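Side-chain contacts in necrotic enteritis toxin B (Clostridium perfringens, PDB 4I0N), which forms pores in target cell membranes, probably by assembling into an oligomeric beta-barrel as its alpha-hemolysin relatives do: residues S91-V94 with N95-K99; A101-I104 with P105-T108; Y149-D153 with F154-Q158; S183-A186 with I187-N190. One frame throughout, in Å; residues are numbered along the deposited sequence.

Contact 1 (S91-V94 with N95-K99)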
loop_
_atom_site.group_PDB
_atom_site.type_symbol
_atom_site.label_atom_id
_atom_site.label_comp_id
_atom_site.label_asym_id
_atom_site.label_seq_id
_atom_site.Cartn_x
_atom_site.Cartn_y
_atom_site.Cartn_z
ATOM N N SER A 91 2.593 -4.222 14.452
ATOM C CA SER A 91 3.244 -5.292 15.194
ATOM C C SER A 91 2.641 -5.341 16.608
ATOM O O SER A 91 2.405 -4.301 17.251
ATOM C CB SER A 91 4.746 -5.057 15.266
ATOM O OG SER A 91 5.378 -6.098 15.977
ATOM N N ALA A 92 2.345 -6.551 17.066
ATOM C CA ALA A 92 1.852 -6.768 18.419
ATOM C C ALA A 92 2.466 -8.006 19.046
ATOM O O ALA A 92 2.690 -9.013 18.384
ATOM C CB ALA A 92 0.323 -6.894 18.413
ATOM N N ASP A 93 2.734 -7.931 20.344
ATOM C CA ASP A 93 3.153 -9.105 21.087
ATOM C C ASP A 93 2.767 -8.918 22.551
ATOM O O ASP A 93 2.631 -7.790 23.019
ATOM C CB ASP A 93 4.652 -9.374 20.915
ATOM C CG ASP A 93 5.524 -8.342 21.600
ATOM O OD1 ASP A 93 5.619 -7.197 21.093
ATOM O OD2 ASP A 93 6.136 -8.685 22.642
ATOM N N VAL A 94 2.576 -10.028 23.263
ATOM C CA VAL A 94 1.926 -9.980 24.582
ATOM C C VAL A 94 2.683 -9.111 25.591
ATOM O O VAL A 94 2.072 -8.395 26.394
ATOM C CB VAL A 94 1.694 -11.413 25.151
ATOM C CG1 VAL A 94 3.018 -12.121 25.391
ATOM C CG2 VAL A 94 0.863 -11.353 26.445
ATOM N N ASN A 95 4.011 -9.150 25.535
ATOM C CA ASN A 95 4.823 -8.383 26.474
ATOM C C ASN A 95 5.295 -7.049 25.915
ATOM O O ASN A 95 6.126 -6.378 26.536
ATOM C CB ASN A 95 6.018 -9.213 26.966
ATOM C CG ASN A 95 5.607 -10.328 27.894
ATOM O OD1 ASN A 95 4.441 -10.447 28.263
ATOM N ND2 ASN A 95 6.561 -11.149 28.281
ATOM N N ASN A 96 4.756 -6.676 24.752
ATOM C CA ASN A 96 5.070 -5.409 24.099
ATOM C C ASN A 96 6.590 -5.181 23.988
ATOM O O ASN A 96 7.073 -4.072 24.222
ATOM C CB ASN A 96 4.380 -4.230 24.823
ATOM C CG ASN A 96 2.858 -4.376 24.889
ATOM O OD1 ASN A 96 2.254 -4.306 25.972
ATOM N ND2 ASN A 96 2.232 -4.544 23.731
ATOM N N ASN A 97 7.320 -6.245 23.630
ATOM C CA ASN A 97 8.790 -6.259 23.563
ATOM C C ASN A 97 9.361 -6.109 22.161
ATOM O O ASN A 97 10.505 -5.706 21.988
ATOM C CB ASN A 97 9.308 -7.586 24.124
ATOM C CG ASN A 97 9.305 -7.608 25.621
ATOM O OD1 ASN A 97 9.302 -6.556 26.261
ATOM N ND2 ASN A 97 9.289 -8.799 26.198
ATOM N N ILE A 98 8.559 -6.458 21.164
ATOM C CA ILE A 98 9.007 -6.484 19.772
ATOM C C ILE A 98 8.656 -5.160 19.077
ATOM O O ILE A 98 7.545 -4.645 19.262
ATOM C CB ILE A 98 8.425 -7.717 19.077
ATOM C CG1 ILE A 98 9.158 -8.945 19.650
ATOM C CG2 ILE A 98 8.528 -7.616 17.547
ATOM C CD1 ILE A 98 8.356 -10.184 19.777
ATOM N N LYS A 99 9.620 -4.613 18.331
ATOM C CA LYS A 99 9.499 -3.265 17.762
ATOM C C LYS A 99 9.814 -3.246 16.265
ATOM O O LYS A 99 10.678 -3.969 15.798
ATOM C CB LYS A 99 10.469 -2.316 18.466
ATOM C CG LYS A 99 10.216 -2.118 19.957
ATOM C CD LYS A 99 11.218 -1.105 20.513
HETATM O O HOH W 1 5.140 -5.738 18.818
HETATM O O HOH W 2 2.529 -5.118 21.194
#
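The carboxylate of Asp93 grips two successive backbone amides, those of Asn97 and Ile98. OD2 of Asp93 takes the N-H of Asn97 on its syn lone pair, at 2.9 Å and nearly straight (169°). OD1 of Asp93 takes Ile98 N at 3.0 Å, and that donor lies above the carboxylate plane. The first torsion makes this double grip possible: CG sits between the backbone N and the carbonyl carbon (chi1 70°), which swings the group over the returning chain. The backbone of Asp93 is also used. Its O accepts the N-H of Asn96 at 3.0 Å and closes a type I beta turn from Asp93 to Asn96. Its N gives its proton to a water that lies 2.6 Å from Asn96 ND2, a second donor. Another water lies 2.7 Å from Asp93 OD1 and also bonds Ser91 OG and the carbonyl O of Ile98. It ties the end of the strand to the returning loop. Ile98 adds nonpolar cover: its CD1 lies 4.0 Å from Asp93 CB, and its CG2 packs beside Ser91 OG at 3.8 Å. The loop that holds this turn joins strand 76-92 to strand 99-104, which belong to different sheets. Ser91 packs on Leu228 of strand 219-231 and Ile239 of strand 236-255. Ile98 lies against Leu228, Ala230, Ser237 and Trp280.

Contact 2 (A101-I104 with P105-T108)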
loop_
_atom_site.group_PDB
_atom_site.type_symbol
_atom_site.label_atom_id
_atom_site.label_comp_id
_atom_site.label_asym_id
_atom_site.label_seq_id
_atom_site.Cartn_x
_atom_site.Cartn_y
_atom_site.Cartn_z
ATOM N N ALA A 101 11.837 -1.575 13.847
ATOM C CA ALA A 101 13.038 -0.757 13.934
ATOM C C ALA A 101 13.109 0.300 12.838
ATOM O O ALA A 101 13.608 1.399 13.062
ATOM C CB ALA A 101 14.286 -1.639 13.910
ATOM N N ASN A 102 12.597 -0.038 11.659
ATOM C CA ASN A 102 12.575 0.873 10.536
ATOM C C ASN A 102 11.723 0.247 9.439
ATOM O O ASN A 102 11.340 -0.922 9.533
ATOM C CB ASN A 102 13.977 1.188 10.004
ATOM C CG ASN A 102 14.094 2.644 9.498
ATOM O OD1 ASN A 102 13.129 3.215 8.974
ATOM N ND2 ASN A 102 15.260 3.243 9.688
ATOM N N SER A 103 11.415 1.034 8.423
ATOM C CA SER A 103 10.464 0.602 7.400
ATOM C C SER A 103 10.662 1.468 6.159
ATOM O O SER A 103 11.132 2.617 6.256
ATOM C CB SER A 103 9.032 0.705 7.933
ATOM O OG SER A 103 8.664 2.054 8.186
ATOM N N ILE A 104 10.323 0.916 5.003
ATOM C CA ILE A 104 10.411 1.637 3.734
ATOM C C ILE A 104 9.097 1.397 2.962
ATOM O O ILE A 104 8.446 0.353 3.129
ATOM C CB ILE A 104 11.641 1.191 2.873
ATOM C CG1 ILE A 104 11.671 -0.338 2.703
ATOM C CG2 ILE A 104 12.971 1.721 3.456
ATOM C CD1 ILE A 104 12.585 -0.847 1.592
ATOM N N PRO A 105 8.693 2.347 2.108
ATOM C CA PRO A 105 9.359 3.608 1.786
ATOM C C PRO A 105 9.133 4.649 2.845
ATOM O O PRO A 105 8.260 4.488 3.691
ATOM C CB PRO A 105 8.704 4.025 0.457
ATOM C CG PRO A 105 7.333 3.418 0.504
ATOM C CD PRO A 105 7.439 2.164 1.347
ATOM N N LYS A 106 9.933 5.716 2.804
ATOM C CA LYS A 106 9.866 6.718 3.856
ATOM C C LYS A 106 9.439 8.073 3.322
ATOM O O LYS A 106 9.460 8.312 2.110
ATOM C CB LYS A 106 11.202 6.832 4.610
ATOM C CG LYS A 106 11.709 5.489 5.184
ATOM C CD LYS A 106 12.589 5.642 6.455
ATOM C CE LYS A 106 11.766 5.830 7.732
ATOM N NZ LYS A 106 10.684 4.786 7.903
ATOM N N ASN A 107 9.046 8.952 4.251
ATOM C CA ASN A 107 8.647 10.310 3.924
ATOM C C ASN A 107 7.575 10.339 2.829
ATOM O O ASN A 107 6.610 9.553 2.896
ATOM C CB ASN A 107 9.907 11.137 3.592
ATOM C CG ASN A 107 10.902 11.132 4.738
ATOM O OD1 ASN A 107 12.031 10.644 4.605
ATOM N ND2 ASN A 107 10.477 11.652 5.884
ATOM N N THR A 108 7.721 11.224 1.842
ATOM C CA THR A 108 6.757 11.314 0.744
ATOM C C THR A 108 7.456 11.142 -0.596
ATOM O O THR A 108 8.486 11.788 -0.846
ATOM C CB THR A 108 6.023 12.647 0.779
ATOM O OG1 THR A 108 5.358 12.750 2.039
ATOM C CG2 THR A 108 5.005 12.788 -0.363
#
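Lys106 folds back over strand 99-104 and puts its ammonium group between two acceptors of the strand. The stronger hydrogen bond runs from Lys106 NZ to the carbonyl O of Ser103, at 2.8 Å. A weak one runs from Lys106 NZ to Asn102 OD1, at 3.1 Å. The lysine chain bends at its last two torsions (chi3 81°, chi4 51°), and this hooks the amine back to the strand while the side chain crosses that of Asn102 at about a right angle. Asn102 OD1 is also held locally: it takes the N-H of Ser103 at 2.8 Å, in the carbonyl plane and on a lone pair. This second bond should steady the amide that Lys106 meets. Gln158 completes the polar group, with OE1 bonded to Lys106 NZ and NE2 to Ser103 OG.

Nonpolar contacts follow at the strand end. Ile104 CG2 lies 4.3 Å from Lys106 CG, a loose contact. The peptide bond before Pro105 is cis. It brings Ile104 CB to 3.5 Å from Pro105 CA, which is tight. Pro105 packs on Val114, Ile147 and Tyr149, and Ile104 on Ile118 and Ile147.

A cis-proline bend thus ends a strand at the edge of its sheet. The three-stranded sheet it packs on, which includes strands 113-120 and 144-150, is consistent with the folded pre-stem of a water-soluble leukocidin-family monomer.

Contact 3 (Y149-D153 with F154-Q158); sequences YEQPD and FRTIQ
Tyr149 and Thr156 point at each other across the turn. The OH of Tyr149 donates to Thr156 OG1 at 2.6 Å, and the threonine oxygen lies in the plane of the tyrosine ring, at its edge. Gln151 comes next along the chain and meets the same hydroxyl. Thr156 OG1 in turn donates to Gln151 OE1 at 2.5 Å, from above the carbonyl plane. The three groups form a chain of two hydrogen bonds running from tyrosine to threonine to glutamine; both are short. The side chain of Gln151 is extended beyond CG and crosses Thr156 at about a right angle. Its main-chain O accepts Phe154 N at 2.9 Å, which closes a type II beta turn. Pro152 takes the second position of that turn. Its O lies 3.3 Å from Phe154 CD2, at the ring edge. Asp153 holds the third position with a positive phi of 74°, as a type II turn requires. The turn carries the chain from strand 144-150 to strand 154-162. Gln151 NE2 bonds the carbonyls of Ile109 and Lys111. Tyr149 meets Phe220 edge-to-face, and Phe154 meets Phe172 in the same way. Helix 214-217 covers Pro152 and Phe154 through Leu215.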
loop_
_atom_site.group_PDB
_atom_site.type_symbol
_atom_site.label_atom_id
_atom_site.label_comp_id
_atom_site.label_asym_id
_atom_site.label_seq_id
_atom_site.Cartn_x
_atom_site.Cartn_y
_atom_site.Cartn_z
ATOM N N TYR A 149 7.241 -0.626 -6.548
ATOM C CA TYR A 149 5.893 -0.531 -7.094
ATOM C C TYR A 149 5.713 0.725 -7.907
ATOM O O TYR A 149 6.520 1.642 -7.818
ATOM C CB TYR A 149 4.809 -0.635 -5.996
ATOM C CG TYR A 149 4.810 0.464 -4.959
ATOM C CD1 TYR A 149 4.166 1.705 -5.204
ATOM C CD2 TYR A 149 5.448 0.282 -3.736
ATOM C CE1 TYR A 149 4.124 2.700 -4.209
ATOM C CE2 TYR A 149 5.430 1.281 -2.737
ATOM C CZ TYR A 149 4.780 2.479 -2.988
ATOM O OH TYR A 149 4.761 3.444 -2.002
ATOM N N GLU A 150 4.680 0.738 -8.736
ATOM C CA GLU A 150 4.345 1.936 -9.488
ATOM C C GLU A 150 3.065 2.608 -8.944
ATOM O O GLU A 150 2.147 1.940 -8.418
ATOM C CB GLU A 150 4.231 1.628 -10.987
ATOM C CG GLU A 150 3.024 0.800 -11.345
ATOM C CD GLU A 150 2.867 0.583 -12.835
ATOM O OE1 GLU A 150 3.500 1.318 -13.640
ATOM O OE2 GLU A 150 2.102 -0.335 -13.189
ATOM N N GLN A 151 3.018 3.933 -9.054
ATOM C CA GLN A 151 1.865 4.693 -8.557
ATOM C C GLN A 151 1.507 5.862 -9.497
ATOM O O GLN A 151 1.348 6.987 -9.039
ATOM C CB GLN A 151 2.136 5.193 -7.126
ATOM C CG GLN A 151 3.409 6.069 -7.052
ATOM C CD GLN A 151 3.645 6.682 -5.676
ATOM O OE1 GLN A 151 2.927 6.397 -4.738
ATOM N NE2 GLN A 151 4.680 7.518 -5.560
ATOM N N PRO A 152 1.354 5.598 -10.809
ATOM C CA PRO A 152 1.044 6.728 -11.727
ATOM C C PRO A 152 -0.144 7.566 -11.247
ATOM O O PRO A 152 -1.187 7.010 -10.886
ATOM C CB PRO A 152 0.715 6.043 -13.060
ATOM C CG PRO A 152 0.380 4.605 -12.666
ATOM C CD PRO A 152 1.310 4.306 -11.516
ATOM N N ASP A 153 0.063 8.886 -11.222
ATOM C CA ASP A 153 -0.933 9.896 -10.786
ATOM C C ASP A 153 -1.186 9.985 -9.286
ATOM O O ASP A 153 -2.045 10.778 -8.873
ATOM C CB ASP A 153 -2.294 9.715 -11.493
ATOM C CG ASP A 153 -2.211 9.897 -13.004
ATOM O OD1 ASP A 153 -1.190 10.402 -13.534
ATOM O OD2 ASP A 153 -3.201 9.538 -13.660
ATOM N N PHE A 154 -0.451 9.191 -8.489
ATOM C CA PHE A 154 -0.596 9.145 -7.041
ATOM C C PHE A 154 0.740 9.470 -6.389
ATOM O O PHE A 154 1.778 9.527 -7.088
ATOM C CB PHE A 154 -1.062 7.749 -6.568
ATOM C CG PHE A 154 -2.517 7.460 -6.809
ATOM C CD1 PHE A 154 -3.377 7.249 -5.724
ATOM C CD2 PHE A 154 -3.010 7.313 -8.116
ATOM C CE1 PHE A 154 -4.756 6.928 -5.945
ATOM C CE2 PHE A 154 -4.360 6.997 -8.363
ATOM C CZ PHE A 154 -5.241 6.804 -7.267
ATOM N N ARG A 155 0.719 9.711 -5.075
ATOM C CA ARG A 155 1.948 9.828 -4.279
ATOM C C ARG A 155 1.846 8.946 -3.052
ATOM O O ARG A 155 0.735 8.582 -2.643
ATOM C CB ARG A 155 2.181 11.284 -3.845
ATOM C CG ARG A 155 1.034 11.872 -3.051
ATOM C CD ARG A 155 1.448 13.175 -2.326
ATOM N NE ARG A 155 2.155 14.094 -3.205
ATOM C CZ ARG A 155 1.610 15.167 -3.784
ATOM N NH1 ARG A 155 0.325 15.476 -3.577
ATOM N NH2 ARG A 155 2.353 15.937 -4.585
ATOM N N THR A 156 2.994 8.595 -2.478
ATOM C CA THR A 156 3.041 7.796 -1.263
ATOM C C THR A 156 3.463 8.702 -0.107
ATOM O O THR A 156 4.468 9.417 -0.209
ATOM C CB THR A 156 4.071 6.671 -1.384
ATOM O OG1 THR A 156 3.625 5.763 -2.393
ATOM C CG2 THR A 156 4.227 5.924 -0.032
ATOM N N ILE A 157 2.671 8.691 0.962
ATOM C CA ILE A 157 2.980 9.480 2.160
ATOM C C ILE A 157 3.100 8.486 3.301
ATOM O O ILE A 157 2.120 7.813 3.639
ATOM C CB ILE A 157 1.855 10.502 2.471
ATOM C CG1 ILE A 157 1.636 11.427 1.251
ATOM C CG2 ILE A 157 2.162 11.286 3.771
ATOM C CD1 ILE A 157 0.269 12.097 1.214
ATOM N N GLN A 158 4.288 8.351 3.887
ATOM C CA GLN A 158 4.356 7.532 5.105
ATOM C C GLN A 158 3.796 8.358 6.262
ATOM O O GLN A 158 4.417 9.320 6.704
ATOM C CB GLN A 158 5.759 7.011 5.413
ATOM C CG GLN A 158 5.731 6.023 6.605
ATOM C CD GLN A 158 7.048 5.308 6.865
ATOM O OE1 GLN A 158 8.112 5.929 6.891
ATOM N NE2 GLN A 158 6.974 3.986 7.088
#

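Contact 4 (S183-A186 with I187-N190)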
loop_
_atom_site.group_PDB
_atom_site.type_symbol
_atom_site.label_atom_id
_atom_site.label_comp_id
_atom_site.label_asym_id
_atom_site.label_seq_id
_atom_site.Cartn_x
_atom_site.Cartn_y
_atom_site.Cartn_z
ATOM N N SER A 183 -10.316 20.836 -8.552
ATOM C CA SER A 183 -10.423 21.614 -9.798
ATOM C C SER A 183 -11.840 22.140 -9.968
ATOM O O SER A 183 -12.803 21.450 -9.637
ATOM C CB SER A 183 -10.003 20.795 -11.034
ATOM O OG SER A 183 -8.626 20.465 -10.966
ATOM N N TYR A 184 -11.963 23.375 -10.436
ATOM C CA TYR A 184 -13.276 23.991 -10.573
ATOM C C TYR A 184 -13.306 25.046 -11.662
ATOM O O TYR A 184 -12.523 25.999 -11.652
ATOM C CB TYR A 184 -13.778 24.565 -9.226
ATOM C CG TYR A 184 -15.158 25.169 -9.354
ATOM C CD1 TYR A 184 -16.282 24.352 -9.443
ATOM C CD2 TYR A 184 -15.333 26.560 -9.436
ATOM C CE1 TYR A 184 -17.561 24.895 -9.592
ATOM C CE2 TYR A 184 -16.608 27.115 -9.586
ATOM C CZ TYR A 184 -17.716 26.272 -9.654
ATOM O OH TYR A 184 -18.980 26.804 -9.802
ATOM N N HIS A 185 -14.208 24.836 -12.615
ATOM C CA HIS A 185 -14.482 25.767 -13.690
ATOM C C HIS A 185 -15.917 26.257 -13.488
ATOM O O HIS A 185 -16.824 25.458 -13.198
ATOM C CB HIS A 185 -14.345 25.038 -15.036
ATOM C CG HIS A 185 -14.434 25.933 -16.236
ATOM N ND1 HIS A 185 -15.613 26.511 -16.658
ATOM C CD2 HIS A 185 -13.491 26.302 -17.135
ATOM C CE1 HIS A 185 -15.387 27.228 -17.745
ATOM N NE2 HIS A 185 -14.107 27.114 -18.057
ATOM N N ALA A 186 -16.119 27.570 -13.621
ATOM C CA ALA A 186 -17.435 28.175 -13.376
ATOM C C ALA A 186 -18.576 27.517 -14.152
ATOM O O ALA A 186 -19.690 27.426 -13.644
ATOM C CB ALA A 186 -17.401 29.677 -13.659
ATOM N N ILE A 187 -18.292 27.057 -15.368
ATOM C CA ILE A 187 -19.299 26.408 -16.201
ATOM C C ILE A 187 -19.252 24.876 -16.061
ATOM O O ILE A 187 -20.260 24.266 -15.720
ATOM C CB ILE A 187 -19.169 26.816 -17.680
ATOM C CG1 ILE A 187 -19.188 28.349 -17.819
ATOM C CG2 ILE A 187 -20.275 26.181 -18.522
ATOM C CD1 ILE A 187 -18.868 28.851 -19.232
ATOM N N TYR A 188 -18.081 24.272 -16.294
ATOM C CA TYR A 188 -17.957 22.795 -16.353
ATOM C C TYR A 188 -17.737 22.091 -15.020
ATOM O O TYR A 188 -17.737 20.854 -14.964
ATOM C CB TYR A 188 -16.862 22.395 -17.343
ATOM C CG TYR A 188 -17.019 23.121 -18.660
ATOM C CD1 TYR A 188 -18.082 22.829 -19.511
ATOM C CD2 TYR A 188 -16.135 24.140 -19.026
ATOM C CE1 TYR A 188 -18.250 23.518 -20.721
ATOM C CE2 TYR A 188 -16.296 24.832 -20.231
ATOM C CZ TYR A 188 -17.351 24.506 -21.072
ATOM O OH TYR A 188 -17.513 25.186 -22.260
ATOM N N GLY A 189 -17.554 22.866 -13.952
ATOM C CA GLY A 189 -17.340 22.298 -12.619
ATOM C C GLY A 189 -15.969 21.657 -12.590
ATOM O O GLY A 189 -15.018 22.201 -13.147
ATOM N N ASN A 190 -15.878 20.497 -11.938
ATOM C CA ASN A 190 -14.644 19.732 -11.911
ATOM C C ASN A 190 -14.604 18.798 -13.121
ATOM O O ASN A 190 -15.462 17.938 -13.270
ATOM C CB ASN A 190 -14.531 18.907 -10.617
ATOM C CG ASN A 190 -13.146 18.319 -10.435
ATOM O OD1 ASN A 190 -12.412 18.121 -11.416
ATOM N ND2 ASN A 190 -12.750 18.085 -9.181
#
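ND1 of His185 accepts two backbone N-H groups, one firmly and one weakly, from the chain that turns back beside it. Ile187 N donates at 3.0 Å, close to the imidazole plane and at its edge. Tyr188 N is more distant, at 3.4 Å, and its bond is the weak one. The histidine CG stands anti to the backbone N (chi1 -173°), which lays the imidazole alongside the turn. One face of that ring is covered by Tyr188, whose CD2 lies over its centre and 3.4 Å from His185 CE1. The two ring planes meet obliquely, at 47°. The main chain closes with a single antiparallel bridge, a hydrogen-bonded pair of His185 and Gly189. His185 N bonds Gly189 O and Gly189 N bonds His185 O, each at 2.8 Å. Gly189 has a positive phi of 70°, a value that suits glycine. Tyr184 packs its CD1 3.9 Å from Gly189 CA, while its OH bonds Arg260. NH2 of Arg260 donates to the carbonyl oxygens of Ala186 and Ile187. At the open end, Ser183 CB touches Asn190 OD1 at 3.6 Å, and that oxygen also accepts Leu192 N. Because ND1 of His185 acts as an acceptor, the imidazole is probably neutral, with its proton on NE2.

Contacts 2 and 3 lie nearest the middle of the chain and touch each other: the backbone N of Gln158 bonds the carbonyl O of Asn107. Contact 2 is buried and contact 3 partly so. Both flank the three-stranded sheet 113-120, 126-127 and 144-150, one where the chain leads toward it and one where it leaves. Their polar bonds run largely between side chains. Contacts 1 and 4 are partly buried and near the surface, on opposite sides of the chain's centre. There one side chain, carboxylate or imidazole, collects backbone amides of the returning chain. Contact 1 also uses water and adjoins contact 2 in sequence. Contacts 1 and 3 both reach the sheet that holds strands 76-92 and 154-162.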